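Local coordinates for folylpolyglutamate synthase/dihydrofolate synthase (Thermotoga maritima, PDB 1O5Z), which probably ligates glutamate to dihydropteroate and to tetrahydrofolate polyglutamates, using ATP and magnesium, to make dihydrofolate and lengthen the polyglutamate tail of folate, at residues P33-I38 and A164-F169; V66-S71 and S83-H88; P170-I175 and L283-L288; I201-P206 and R225-R230; P206-E211 and R230-D235. All blocks are in the same frame, centred on the assembly; numbering follows the deposited sequence.

How the contacts relate
From the N terminus, contact 1 closes a long loop by joining the start of helix 36-44 to 164-169. Contact 2 is nested inside that loop and sets helix 63-77 against the end of strand 81-84. Where contact 1 ends, contact 3 begins: 170-175 leads into strand 173-175, and its loop closes at the end of helix 271-286. Contacts 4 and 5 lie within this second loop and cross each other, sharing Pro206 and Arg230. They bind the entry to strand 207-209 and the strand itself to the end of helix 214-227 and to strand 231-233. Contacts 2, 3 and 5 reach the same mixed sheet, and Lys202 links contact 4 to contact 1.

Contact 1 (P33-I38 and A164-F169); sequences PGLERI and ATNVVF
Ile38 and Val167 make the closest side-chain approach here, CG2 of Ile38 lying 3.6 Å from CG1 of Val167. The other branch of the isoleucine turns to Ala164: CG1, anti to the backbone N (chi1 -178°), comes within 3.5 Å of Ala164 O and 4.1 Å of Ala164 CB. Leu35 adds its branch tips. Its CD2 is 4.4 Å from Val167 CG1, while CD1 lies 4.1 Å from Asn166 O and close to the amide nitrogen of that asparagine. No hydrogen bond joins the two segments, so they meet through van der Waals packing. The contact sets the first turn of helix 36-44, with Leu35 as its N-cap residue, against the loop between strands 151-155 and 173-175 of the central sheet, within the Mur ligase middle domain. Further out, Phe141 and Leu42 also pack on Val167, and Phe133 of helix 132-146 touches Ala164. Asn166 is held in place by polar partners beyond the contact: OD1 accepts from Lys202 NZ, and ND2 bonds to the backbone oxygens of Arg161 and Gly199. On the helix side, Arg37 forms a salt bridge with Glu134, tying the same turn to helix 132-146.

Contact 2 (V66-S71 and S83-H88); sequences VANMVS and SYYSPH
The phenol oxygen of Tyr85 is gripped from two sources: Asn68 ND2 donates to Tyr85 OH at 3.3 Å, and Glu100 OE2, outside the two segments, is hydrogen-bonded to both Tyr85 OH and Ser83 OG. This joins helix 63-77, which begins in the glycine-rich P-loop of the Mur ligase middle domain, to the residues just beyond strand 81-84 of the central sheet. The asparagine bond is bent, with an N-H...O angle of 138°, and the hydroxyl is tilted 29° from the amide plane. The two side chains cross at about a right angle. The OD1 end of Asn68 has its stronger partner in Lys303 N. The tyrosine meets the helix backbone with its edge: Asn68 CA lies in the ring plane, 3.2 Å from Tyr85 OH. Ala67 CB packs obliquely on the ring, 4.0 Å from Tyr85 CE2, and Arg97 makes a cation-pi contact with it. One turn further along the helix, Ser71 meets the strand, its OG 3.3 Å from Ser83 CB. That hydroxyl stands beside the backbone N and anti to the carbonyl carbon (chi1 -49°), which turns it back to its own helix. There Ser71 OG donates at 2.9 Å to Ala67 O from above the carbonyl plane; that oxygen also accepts from Ser71 N.

Contact 3 (P170-I175 and L283-L288); sequences PLCSTI and LEATGL
Leu171 presses on Thr286 and Leu288 together, and it has more surface buried here than any other residue of the two segments. Its CG stands beside the backbone N and anti to the carbonyl carbon (chi1 -62°), and chi2 (171°) sets CD1, which meets CD1 of Leu288 at 3.8 Å. These two leucines cross at about a right angle; Leu171 CD1 is also 4.0 Å from Leu288 CG. Thr286 is second in buried area, but the placement of its side chain is doubtful, because the methyl clashes with a carbonyl oxygen of its own helix. As modelled, its hydroxyl turns toward the leucine, OG1 lying 3.1 Å from Leu171 CB, and this oxygen is buried by the contact without a hydrogen-bond partner. Cys172, third in buried area, turns its thiol toward the helix: SG, anti to the backbone N (chi1 -170°), lies 3.8 Å from Ala285 CB. No hydrogen bond crosses the contact. Beyond it, Val208 touches both Cys172 and Ala285, while Leu74 of helix 63-77 packs on Leu288. Helix 271-286 is thus seated by its last turn on the residues entering strand 173-175, the helix-on-sheet layering of an alpha/beta fold, here the P-loop-type middle domain of a Mur ligase relative.

Contact 4 (I201-P206 and R225-R230); sequences IKERVP and RKKSSR
Glu203, Arg204 and Pro206 run past Lys227, Ser229 and Arg230 with paired CA atoms 4.4 to 4.6 Å apart, which sets a type II turn, Lys202 to Val205, against the Schellman motif that ends helix 214-227. The two turns are joined where Arg204 N donates to Lys227 O at 2.7 Å, an almost straight bond (160°). Ser229 OG, beside its backbone N (chi1 -62°), lies inside the Lys202-Val205 turn, 2.8 Å from both Lys202 O and Val205 O; its bond to Val205 O is weak and not settled. Ile201 CG2 packs on the same hydroxyl and, 4.0 Å away, on Lys227 CG. Next to them the bent Lys227 chain brings CD to 3.9 Å from Glu203 OE1, with NZ 5.7 Å from that oxygen. An alanine in place of Lys227 would probably leave the Ile201 methyl without the CG it packs on and remove a positive charge that lies near, though not in contact with, Glu203. A water links Arg204 O with Arg230 N. Over one face of the Arg204 guanidinium, Ser228 CB sits 3.5 Å above the plane, offset toward the rim.

Contact 5 (P206-E211 and R230-D235); sequences PLVTGE and RMYVID
Leu207 O meets three atoms of the neighbouring strand: Tyr232 N donates to it at 2.7 Å, Met231 CA makes a C-H...O contact at 3.2 Å, and the tyrosine ring presents its edge, CD1 3.5 Å from the oxygen. The frame is a parallel beta ladder, strands 207-209 and 231-233 running 12° apart and joined through helix 214-227 in a beta-alpha-beta crossover at the edge of the central sheet. Leu207 N and Thr209 N donate to Arg230 O and Tyr232 O, and Ile234 N to Thr209 O, completing four bonds with N-H...O angles above 150°. On the face of Leu207, Thr209, Met231 and Val233, the leucine and methionine lie side by side, CD2 of Leu207 3.8 Å from CG of Met231, and Met220 of the crossover helix packs on Met231. Thr209 CG2 meets Met231 CE and Val233 CG2, each at 4.0 Å, while its OG1, anti to the backbone N (chi1 -174°), accepts from Glu211 N at 3.0 Å in an ST turn and bonds to Ile175 O. An alanine at Thr209 would probably leave Glu211 N and Ile175 O without this hydroxyl and open a gap beside Met231 and Val233. On the other face, Val208 CG2 packs obliquely on the Tyr232 ring; over one face of that ring lies Arg230 NH1, 3.7 Å above its plane and offset toward the rim.

Contact 1 (P33-I38 and A164-F169)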
# COMPACT_ATOMS: atom_id res chain seq x y z
N PRO A 33 2.27 -18.63 13.05
CA PRO A 33 3.24 -17.94 12.22
C PRO A 33 4.38 -18.87 11.77
O PRO A 33 4.61 -19.89 12.39
CB PRO A 33 3.73 -16.82 13.12
CG PRO A 33 2.95 -16.95 14.37
CD PRO A 33 2.50 -18.38 14.48
N GLY A 34 5.07 -18.51 10.69
CA GLY A 34 6.18 -19.28 10.17
C GLY A 34 6.33 -19.13 8.67
O GLY A 34 5.42 -18.64 8.02
N LEU A 35 7.48 -19.55 8.15
CA LEU A 35 7.74 -19.63 6.71
C LEU A 35 7.61 -21.08 6.15
O LEU A 35 7.85 -21.32 4.96
CB LEU A 35 9.12 -19.10 6.39
CG LEU A 35 9.32 -17.62 6.65
CD1 LEU A 35 10.72 -17.25 6.30
CD2 LEU A 35 8.39 -16.78 5.89
N GLU A 36 7.16 -22.01 6.99
CA GLU A 36 7.13 -23.41 6.65
C GLU A 36 6.09 -23.72 5.61
O GLU A 36 6.40 -24.38 4.62
CB GLU A 36 6.90 -24.29 7.88
CG GLU A 36 8.08 -24.36 8.81
CD GLU A 36 8.19 -23.12 9.67
OE1 GLU A 36 7.15 -22.71 10.22
OE2 GLU A 36 9.31 -22.57 9.78
N ARG A 37 4.87 -23.24 5.80
CA ARG A 37 3.83 -23.48 4.78
C ARG A 37 4.10 -22.81 3.43
O ARG A 37 3.82 -23.39 2.40
CB ARG A 37 2.46 -23.08 5.29
CG ARG A 37 1.97 -23.84 6.51
CD ARG A 37 0.60 -23.34 6.97
NE ARG A 37 0.70 -21.92 7.26
CZ ARG A 37 1.06 -21.38 8.44
NH1 ARG A 37 1.19 -20.06 8.54
NH2 ARG A 37 1.23 -22.11 9.53
N ILE A 38 4.63 -21.59 3.44
CA ILE A 38 4.88 -20.86 2.19
C ILE A 38 6.07 -21.49 1.45
O ILE A 38 6.07 -21.59 0.24
CB ILE A 38 5.10 -19.31 2.45
CG1 ILE A 38 5.31 -18.55 1.12
CG2 ILE A 38 6.32 -19.07 3.37
CD1 ILE A 38 4.15 -18.60 0.15
N ALA A 164 5.07 -14.07 4.36
CA ALA A 164 5.12 -14.95 3.22
C ALA A 164 6.10 -14.51 2.15
O ALA A 164 6.68 -15.34 1.47
CB ALA A 164 3.72 -15.10 2.63
N THR A 165 6.28 -13.21 1.97
CA THR A 165 7.22 -12.68 0.99
C THR A 165 8.68 -12.91 1.35
O THR A 165 9.57 -12.70 0.51
CB THR A 165 7.05 -11.12 0.80
OG1 THR A 165 7.24 -10.45 2.05
CG2 THR A 165 5.65 -10.71 0.34
N ASN A 166 8.95 -13.25 2.61
CA ASN A 166 10.34 -13.30 3.11
C ASN A 166 11.12 -14.57 2.74
O ASN A 166 12.18 -14.86 3.31
CB ASN A 166 10.33 -13.12 4.64
CG ASN A 166 11.66 -12.72 5.16
OD1 ASN A 166 12.37 -11.93 4.50
ND2 ASN A 166 12.05 -13.29 6.31
N VAL A 167 10.59 -15.32 1.79
CA VAL A 167 11.26 -16.45 1.20
C VAL A 167 12.29 -16.02 0.16
O VAL A 167 13.04 -16.84 -0.35
CB VAL A 167 10.24 -17.42 0.60
CG1 VAL A 167 9.36 -17.98 1.72
CG2 VAL A 167 9.37 -16.79 -0.45
N VAL A 168 12.31 -14.72 -0.17
CA VAL A 168 13.18 -14.22 -1.23
C VAL A 168 14.57 -13.94 -0.70
O VAL A 168 14.76 -13.81 0.51
CB VAL A 168 12.65 -12.91 -1.89
CG1 VAL A 168 11.27 -13.10 -2.44
CG2 VAL A 168 12.67 -11.71 -0.93
N PHE A 169 15.52 -13.89 -1.63
CA PHE A 169 16.84 -13.28 -1.43
C PHE A 169 17.00 -12.10 -2.43
O PHE A 169 17.29 -12.30 -3.61
CB PHE A 169 17.91 -14.31 -1.64
CG PHE A 169 18.99 -14.22 -0.67
CD1 PHE A 169 18.91 -14.92 0.53
CD2 PHE A 169 20.10 -13.40 -0.94
CE1 PHE A 169 19.92 -14.83 1.47
CE2 PHE A 169 21.17 -13.29 -0.01
CZ PHE A 169 21.09 -14.02 1.20

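Contact 2 (V66-S71 and S83-H88)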
# COMPACT_ATOMS: atom_id res chain seq x y z
N VAL A 66 6.71 3.15 -1.42
CA VAL A 66 8.10 2.91 -1.83
C VAL A 66 8.15 1.78 -2.85
O VAL A 66 8.83 1.90 -3.87
CB VAL A 66 9.04 2.62 -0.65
CG1 VAL A 66 10.37 2.08 -1.15
CG2 VAL A 66 9.26 3.91 0.21
N ALA A 67 7.41 0.70 -2.62
CA ALA A 67 7.34 -0.37 -3.63
C ALA A 67 6.87 0.14 -4.98
O ALA A 67 7.45 -0.16 -6.02
CB ALA A 67 6.40 -1.51 -3.16
N ASN A 68 5.77 0.88 -4.96
CA ASN A 68 5.17 1.44 -6.16
C ASN A 68 6.15 2.33 -6.91
O ASN A 68 6.27 2.23 -8.11
CB ASN A 68 3.93 2.25 -5.83
CG ASN A 68 3.16 2.63 -7.06
OD1 ASN A 68 3.25 3.77 -7.53
ND2 ASN A 68 2.42 1.65 -7.62
N MET A 69 6.83 3.19 -6.18
CA MET A 69 7.83 4.08 -6.76
C MET A 69 8.99 3.29 -7.41
O MET A 69 9.43 3.56 -8.55
CB MET A 69 8.36 4.99 -5.68
CG MET A 69 7.36 6.04 -5.22
SD MET A 69 8.04 6.98 -3.82
CE MET A 69 6.67 8.01 -3.32
N VAL A 70 9.47 2.29 -6.68
CA VAL A 70 10.49 1.41 -7.20
C VAL A 70 10.02 0.70 -8.46
O VAL A 70 10.75 0.68 -9.44
CB VAL A 70 11.00 0.44 -6.10
CG1 VAL A 70 11.88 -0.58 -6.68
CG2 VAL A 70 11.79 1.21 -5.08
N SER A 71 8.82 0.12 -8.44
CA SER A 71 8.32 -0.58 -9.63
C SER A 71 8.20 0.36 -10.76
O SER A 71 8.53 0.03 -11.82
CB SER A 71 6.93 -1.22 -9.45
OG SER A 71 6.93 -1.96 -8.25
N SER A 83 5.14 -6.79 -9.56
CA SER A 83 5.05 -6.07 -8.31
C SER A 83 3.87 -6.64 -7.52
O SER A 83 2.84 -7.04 -8.06
CB SER A 83 4.93 -4.54 -8.54
OG SER A 83 3.84 -4.21 -9.38
N TYR A 84 4.11 -6.72 -6.22
CA TYR A 84 3.26 -7.45 -5.27
C TYR A 84 2.87 -6.54 -4.11
O TYR A 84 3.74 -6.07 -3.41
CB TYR A 84 3.96 -8.71 -4.76
CG TYR A 84 3.06 -9.50 -3.91
CD1 TYR A 84 1.82 -9.91 -4.38
CD2 TYR A 84 3.40 -9.82 -2.61
CE1 TYR A 84 0.96 -10.64 -3.58
CE2 TYR A 84 2.54 -10.53 -1.80
CZ TYR A 84 1.33 -10.95 -2.28
OH TYR A 84 0.48 -11.65 -1.45
N TYR A 85 1.56 -6.29 -3.96
CA TYR A 85 1.05 -5.44 -2.91
C TYR A 85 0.02 -6.14 -2.06
O TYR A 85 -0.51 -7.17 -2.43
CB TYR A 85 0.44 -4.17 -3.49
CG TYR A 85 1.34 -3.42 -4.46
CD1 TYR A 85 1.45 -3.81 -5.79
CD2 TYR A 85 2.05 -2.29 -4.06
CE1 TYR A 85 2.24 -3.09 -6.68
CE2 TYR A 85 2.86 -1.59 -4.95
CZ TYR A 85 2.95 -1.99 -6.25
OH TYR A 85 3.74 -1.30 -7.13
N SER A 86 -0.24 -5.53 -0.92
CA SER A 86 -1.31 -5.92 0.02
C SER A 86 -1.62 -4.72 0.89
O SER A 86 -0.71 -3.96 1.20
CB SER A 86 -0.93 -7.08 0.94
OG SER A 86 0.32 -6.82 1.59
N PRO A 87 -2.87 -4.53 1.27
CA PRO A 87 -3.97 -5.38 0.85
C PRO A 87 -4.46 -4.80 -0.50
O PRO A 87 -3.64 -4.47 -1.33
CB PRO A 87 -4.95 -5.23 2.00
CG PRO A 87 -4.69 -3.78 2.49
CD PRO A 87 -3.31 -3.42 2.12
N HIS A 88 -5.75 -4.66 -0.76
CA HIS A 88 -6.16 -3.91 -1.91
C HIS A 88 -7.22 -2.99 -1.45
O HIS A 88 -7.78 -3.19 -0.38
CB HIS A 88 -6.67 -4.82 -3.04
CG HIS A 88 -7.90 -5.63 -2.70
ND1 HIS A 88 -7.83 -6.96 -2.34
CD2 HIS A 88 -9.21 -5.30 -2.68
CE1 HIS A 88 -9.06 -7.42 -2.14
NE2 HIS A 88 -9.91 -6.43 -2.33

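Contact 3 (P170-I175 and L283-L288)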
# COMPACT_ATOMS: atom_id res chain seq x y z
N PRO A 170 16.73 -10.89 -1.97
CA PRO A 170 16.59 -9.76 -2.87
C PRO A 170 17.91 -9.07 -3.20
O PRO A 170 18.95 -9.37 -2.62
CB PRO A 170 15.69 -8.81 -2.07
CG PRO A 170 16.02 -9.06 -0.67
CD PRO A 170 16.46 -10.50 -0.57
N LEU A 171 17.84 -8.13 -4.12
CA LEU A 171 18.98 -7.27 -4.39
C LEU A 171 19.15 -6.21 -3.27
O LEU A 171 20.24 -5.69 -3.04
CB LEU A 171 18.77 -6.59 -5.75
CG LEU A 171 18.68 -7.50 -6.98
CD1 LEU A 171 18.27 -6.67 -8.18
CD2 LEU A 171 20.02 -8.16 -7.20
N CYS A 172 18.05 -5.91 -2.59
CA CYS A 172 18.02 -4.93 -1.55
C CYS A 172 16.80 -5.20 -0.72
O CYS A 172 15.77 -5.62 -1.24
CB CYS A 172 17.90 -3.53 -2.16
SG CYS A 172 18.14 -2.20 -0.95
N SER A 173 16.93 -4.97 0.58
CA SER A 173 15.85 -5.05 1.57
C SER A 173 15.69 -3.64 2.12
O SER A 173 16.67 -2.98 2.49
CB SER A 173 16.22 -5.99 2.72
OG SER A 173 16.59 -7.26 2.22
N THR A 174 14.45 -3.18 2.13
CA THR A 174 14.11 -1.85 2.59
C THR A 174 13.16 -1.93 3.76
O THR A 174 12.17 -2.68 3.70
CB THR A 174 13.48 -1.10 1.42
OG1 THR A 174 14.43 -1.08 0.34
CG2 THR A 174 13.17 0.41 1.77
N ILE A 175 13.49 -1.22 4.83
CA ILE A 175 12.54 -1.04 5.91
C ILE A 175 12.22 0.45 6.01
O ILE A 175 13.00 1.25 6.55
CB ILE A 175 13.08 -1.61 7.22
CG1 ILE A 175 13.32 -3.12 7.05
CG2 ILE A 175 12.06 -1.36 8.35
CD1 ILE A 175 14.11 -3.79 8.17
N LEU A 283 17.02 1.72 -4.93
CA LEU A 283 17.44 1.49 -6.31
C LEU A 283 18.96 1.66 -6.51
O LEU A 283 19.60 0.85 -7.21
CB LEU A 283 16.64 2.40 -7.27
CG LEU A 283 15.18 1.94 -7.54
CD1 LEU A 283 14.36 2.92 -8.34
CD2 LEU A 283 15.16 0.62 -8.21
N GLU A 284 19.53 2.68 -5.90
CA GLU A 284 21.00 2.81 -5.91
C GLU A 284 21.71 1.59 -5.31
O GLU A 284 22.63 1.02 -5.91
CB GLU A 284 21.43 4.07 -5.15
CG GLU A 284 21.01 5.38 -5.83
CD GLU A 284 21.48 6.61 -5.09
OE1 GLU A 284 21.80 6.55 -3.88
OE2 GLU A 284 21.55 7.66 -5.74
N ALA A 285 21.24 1.16 -4.13
CA ALA A 285 21.83 0.05 -3.36
C ALA A 285 21.80 -1.28 -4.09
O ALA A 285 22.49 -2.23 -3.73
CB ALA A 285 21.08 -0.10 -2.03
N THR A 286 20.95 -1.36 -5.07
CA THR A 286 20.65 -2.59 -5.77
C THR A 286 21.69 -2.85 -6.90
O THR A 286 21.91 -4.00 -7.30
CB THR A 286 19.22 -2.36 -6.29
OG1 THR A 286 18.43 -3.55 -6.25
CG2 THR A 286 19.21 -1.86 -7.68
N GLY A 287 22.33 -1.76 -7.37
CA GLY A 287 23.25 -1.77 -8.48
C GLY A 287 22.61 -1.69 -9.87
O GLY A 287 23.32 -1.54 -10.85
N LEU A 288 21.31 -1.80 -10.01
CA LEU A 288 20.71 -1.92 -11.32
C LEU A 288 20.94 -0.67 -12.14
O LEU A 288 20.91 0.41 -11.63
CB LEU A 288 19.23 -2.16 -11.21
CG LEU A 288 18.84 -3.50 -10.61
CD1 LEU A 288 17.34 -3.49 -10.14
CD2 LEU A 288 19.14 -4.64 -11.54

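Contact 4 (I201-P206 and R225-R230)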
# COMPACT_ATOMS: atom_id res chain seq x y z
N ILE A 201 16.19 -8.61 6.47
CA ILE A 201 17.62 -8.39 6.23
C ILE A 201 18.29 -9.73 5.95
O ILE A 201 18.19 -10.66 6.75
CB ILE A 201 18.33 -7.69 7.40
CG1 ILE A 201 17.70 -6.33 7.68
CG2 ILE A 201 19.82 -7.53 7.08
CD1 ILE A 201 18.18 -5.62 8.97
N LYS A 202 19.01 -9.79 4.81
CA LYS A 202 19.56 -11.02 4.27
C LYS A 202 21.06 -10.87 4.10
O LYS A 202 21.57 -9.76 3.92
CB LYS A 202 18.88 -11.33 2.94
CG LYS A 202 17.38 -11.65 3.05
CD LYS A 202 17.10 -12.92 3.87
CE LYS A 202 15.64 -13.02 4.27
NZ LYS A 202 14.69 -12.76 3.14
N GLU A 203 21.76 -12.00 4.16
CA GLU A 203 23.21 -12.02 4.17
C GLU A 203 23.83 -11.27 3.01
O GLU A 203 23.57 -11.57 1.87
CB GLU A 203 23.71 -13.47 4.16
CG GLU A 203 25.22 -13.63 4.29
CD GLU A 203 25.75 -13.37 5.69
OE1 GLU A 203 24.93 -13.33 6.64
OE2 GLU A 203 26.99 -13.23 5.82
N ARG A 204 24.63 -10.27 3.32
CA ARG A 204 25.31 -9.48 2.30
C ARG A 204 24.39 -8.61 1.47
O ARG A 204 24.86 -7.85 0.66
CB ARG A 204 26.11 -10.39 1.36
CG ARG A 204 27.19 -11.12 2.07
CD ARG A 204 28.46 -10.37 2.06
NE ARG A 204 29.40 -10.91 3.04
CZ ARG A 204 30.59 -10.40 3.27
NH1 ARG A 204 31.02 -9.36 2.56
NH2 ARG A 204 31.38 -10.94 4.20
N VAL A 205 23.09 -8.68 1.69
CA VAL A 205 22.15 -7.91 0.91
C VAL A 205 22.04 -6.59 1.62
O VAL A 205 21.80 -6.55 2.81
CB VAL A 205 20.74 -8.57 0.87
CG1 VAL A 205 19.69 -7.64 0.28
CG2 VAL A 205 20.79 -9.87 0.10
N PRO A 206 22.19 -5.50 0.90
CA PRO A 206 22.07 -4.20 1.57
C PRO A 206 20.70 -3.97 2.19
O PRO A 206 19.71 -4.65 1.83
CB PRO A 206 22.31 -3.20 0.44
CG PRO A 206 22.03 -3.98 -0.83
CD PRO A 206 22.52 -5.37 -0.53
N ARG A 225 24.84 -5.60 10.58
CA ARG A 225 26.23 -5.83 10.90
C ARG A 225 26.50 -7.33 10.99
O ARG A 225 27.51 -7.81 10.51
CB ARG A 225 26.59 -5.14 12.22
CG ARG A 225 28.03 -5.36 12.71
CD ARG A 225 28.44 -4.51 13.96
NE ARG A 225 27.34 -4.31 14.92
CZ ARG A 225 26.64 -3.17 15.11
NH1 ARG A 225 26.89 -2.06 14.43
NH2 ARG A 225 25.66 -3.14 16.01
N LYS A 226 25.59 -8.07 11.62
CA LYS A 226 25.66 -9.53 11.71
C LYS A 226 25.58 -10.19 10.36
O LYS A 226 26.35 -11.10 10.08
CB LYS A 226 24.51 -10.10 12.54
CG LYS A 226 24.88 -10.51 13.94
CD LYS A 226 23.61 -10.97 14.71
CE LYS A 226 23.88 -12.15 15.68
NZ LYS A 226 24.62 -11.78 16.92
N LYS A 227 24.63 -9.74 9.52
CA LYS A 227 24.45 -10.28 8.15
C LYS A 227 25.47 -9.76 7.10
O LYS A 227 25.41 -10.12 5.91
CB LYS A 227 23.02 -10.00 7.67
CG LYS A 227 21.97 -10.62 8.57
CD LYS A 227 21.58 -12.02 8.16
CE LYS A 227 21.27 -12.86 9.40
NZ LYS A 227 19.94 -13.58 9.34
N SER A 228 26.39 -8.90 7.55
CA SER A 228 27.36 -8.25 6.67
C SER A 228 26.65 -7.49 5.52
O SER A 228 27.10 -7.48 4.37
CB SER A 228 28.38 -9.26 6.16
OG SER A 228 28.80 -10.11 7.21
N SER A 229 25.53 -6.86 5.89
CA SER A 229 24.71 -6.07 4.99
C SER A 229 25.05 -4.61 5.13
O SER A 229 25.02 -4.06 6.23
CB SER A 229 23.25 -6.23 5.36
OG SER A 229 22.84 -7.57 5.22
N ARG A 230 25.36 -3.98 4.02
CA ARG A 230 25.54 -2.55 4.04
C ARG A 230 24.18 -1.87 4.26
O ARG A 230 23.23 -2.12 3.54
CB ARG A 230 26.18 -2.10 2.73
CG ARG A 230 26.61 -0.66 2.76
CD ARG A 230 27.55 -0.28 1.63
NE ARG A 230 28.08 1.09 1.62
CZ ARG A 230 27.77 2.13 2.45
NH1 ARG A 230 26.86 2.09 3.46
NH2 ARG A 230 28.40 3.29 2.21
O HOH W 1 27.38 -12.19 8.04
O HOH W 2 25.42 -4.99 1.64

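Contact 5 (P206-E211 and R230-D235)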
# COMPACT_ATOMS: atom_id res chain seq x y z
N PRO A 206 22.19 -5.50 0.90
CA PRO A 206 22.07 -4.20 1.57
C PRO A 206 20.70 -3.97 2.19
O PRO A 206 19.71 -4.65 1.83
CB PRO A 206 22.31 -3.20 0.44
CG PRO A 206 22.03 -3.98 -0.83
CD PRO A 206 22.52 -5.37 -0.53
N LEU A 207 20.67 -3.05 3.14
CA LEU A 207 19.43 -2.60 3.78
C LEU A 207 19.33 -1.09 3.61
O LEU A 207 20.31 -0.35 3.87
CB LEU A 207 19.46 -2.91 5.28
CG LEU A 207 18.49 -2.09 6.16
CD1 LEU A 207 17.01 -2.45 5.81
CD2 LEU A 207 18.79 -2.30 7.63
N VAL A 208 18.14 -0.64 3.21
CA VAL A 208 17.81 0.78 3.19
C VAL A 208 16.67 1.10 4.15
O VAL A 208 15.66 0.42 4.16
CB VAL A 208 17.43 1.21 1.80
CG1 VAL A 208 17.06 2.68 1.76
CG2 VAL A 208 18.54 0.90 0.87
N THR A 209 16.84 2.15 4.95
CA THR A 209 15.78 2.60 5.86
C THR A 209 15.53 4.12 5.93
O THR A 209 16.46 4.96 5.88
CB THR A 209 15.94 1.97 7.28
OG1 THR A 209 14.81 2.31 8.12
CG2 THR A 209 17.18 2.49 7.99
N GLY A 210 14.24 4.43 6.03
CA GLY A 210 13.76 5.80 6.26
C GLY A 210 13.52 6.07 7.73
O GLY A 210 12.91 7.07 8.08
N GLU A 211 14.04 5.19 8.59
CA GLU A 211 13.76 5.26 10.02
C GLU A 211 14.81 6.13 10.68
O GLU A 211 15.98 6.16 10.25
CB GLU A 211 13.70 3.86 10.64
CG GLU A 211 13.29 3.80 12.13
CD GLU A 211 12.03 4.60 12.46
OE1 GLU A 211 11.00 4.46 11.75
OE2 GLU A 211 12.08 5.40 13.42
N ARG A 230 25.36 -3.98 4.02
CA ARG A 230 25.54 -2.55 4.04
C ARG A 230 24.18 -1.87 4.26
O ARG A 230 23.23 -2.12 3.54
CB ARG A 230 26.18 -2.10 2.73
CG ARG A 230 26.61 -0.66 2.76
CD ARG A 230 27.55 -0.28 1.63
NE ARG A 230 28.08 1.09 1.62
CZ ARG A 230 27.77 2.13 2.45
NH1 ARG A 230 26.86 2.09 3.46
NH2 ARG A 230 28.40 3.29 2.21
N MET A 231 24.15 -0.98 5.24
CA MET A 231 22.94 -0.28 5.67
C MET A 231 22.96 1.20 5.27
O MET A 231 23.95 1.92 5.52
CB MET A 231 22.85 -0.37 7.19
CG MET A 231 21.60 0.23 7.79
SD MET A 231 21.54 -0.23 9.53
CE MET A 231 20.02 0.57 10.04
N TYR A 232 21.86 1.67 4.70
CA TYR A 232 21.77 3.08 4.37
C TYR A 232 20.58 3.67 5.06
O TYR A 232 19.48 3.10 5.03
CB TYR A 232 21.57 3.28 2.89
CG TYR A 232 22.58 2.64 2.00
CD1 TYR A 232 22.43 1.30 1.64
CD2 TYR A 232 23.67 3.38 1.49
CE1 TYR A 232 23.34 0.69 0.78
CE2 TYR A 232 24.59 2.79 0.62
CZ TYR A 232 24.41 1.44 0.25
OH TYR A 232 25.28 0.80 -0.61
N VAL A 233 20.78 4.83 5.64
CA VAL A 233 19.85 5.40 6.56
C VAL A 233 19.56 6.82 6.15
O VAL A 233 20.47 7.60 5.92
CB VAL A 233 20.47 5.41 7.95
CG1 VAL A 233 19.55 6.12 8.96
CG2 VAL A 233 20.82 4.00 8.40
N ILE A 234 18.30 7.19 6.10
CA ILE A 234 17.94 8.56 5.72
C ILE A 234 18.66 9.60 6.56
O ILE A 234 18.89 9.40 7.75
CB ILE A 234 16.42 8.76 5.84
CG1 ILE A 234 16.00 10.06 5.16
CG2 ILE A 234 15.97 8.71 7.31
CD1 ILE A 234 14.55 10.11 4.88
N ASP A 235 19.01 10.73 5.95
CA ASP A 235 19.82 11.79 6.59
C ASP A 235 21.25 11.42 6.92
O ASP A 235 22.07 12.31 7.07
CB ASP A 235 19.17 12.35 7.87
CG ASP A 235 17.85 13.05 7.60
OD1 ASP A 235 17.56 13.40 6.42
OD2 ASP A 235 17.02 13.30 8.52
O HOH W 3 17.73 8.19 10.28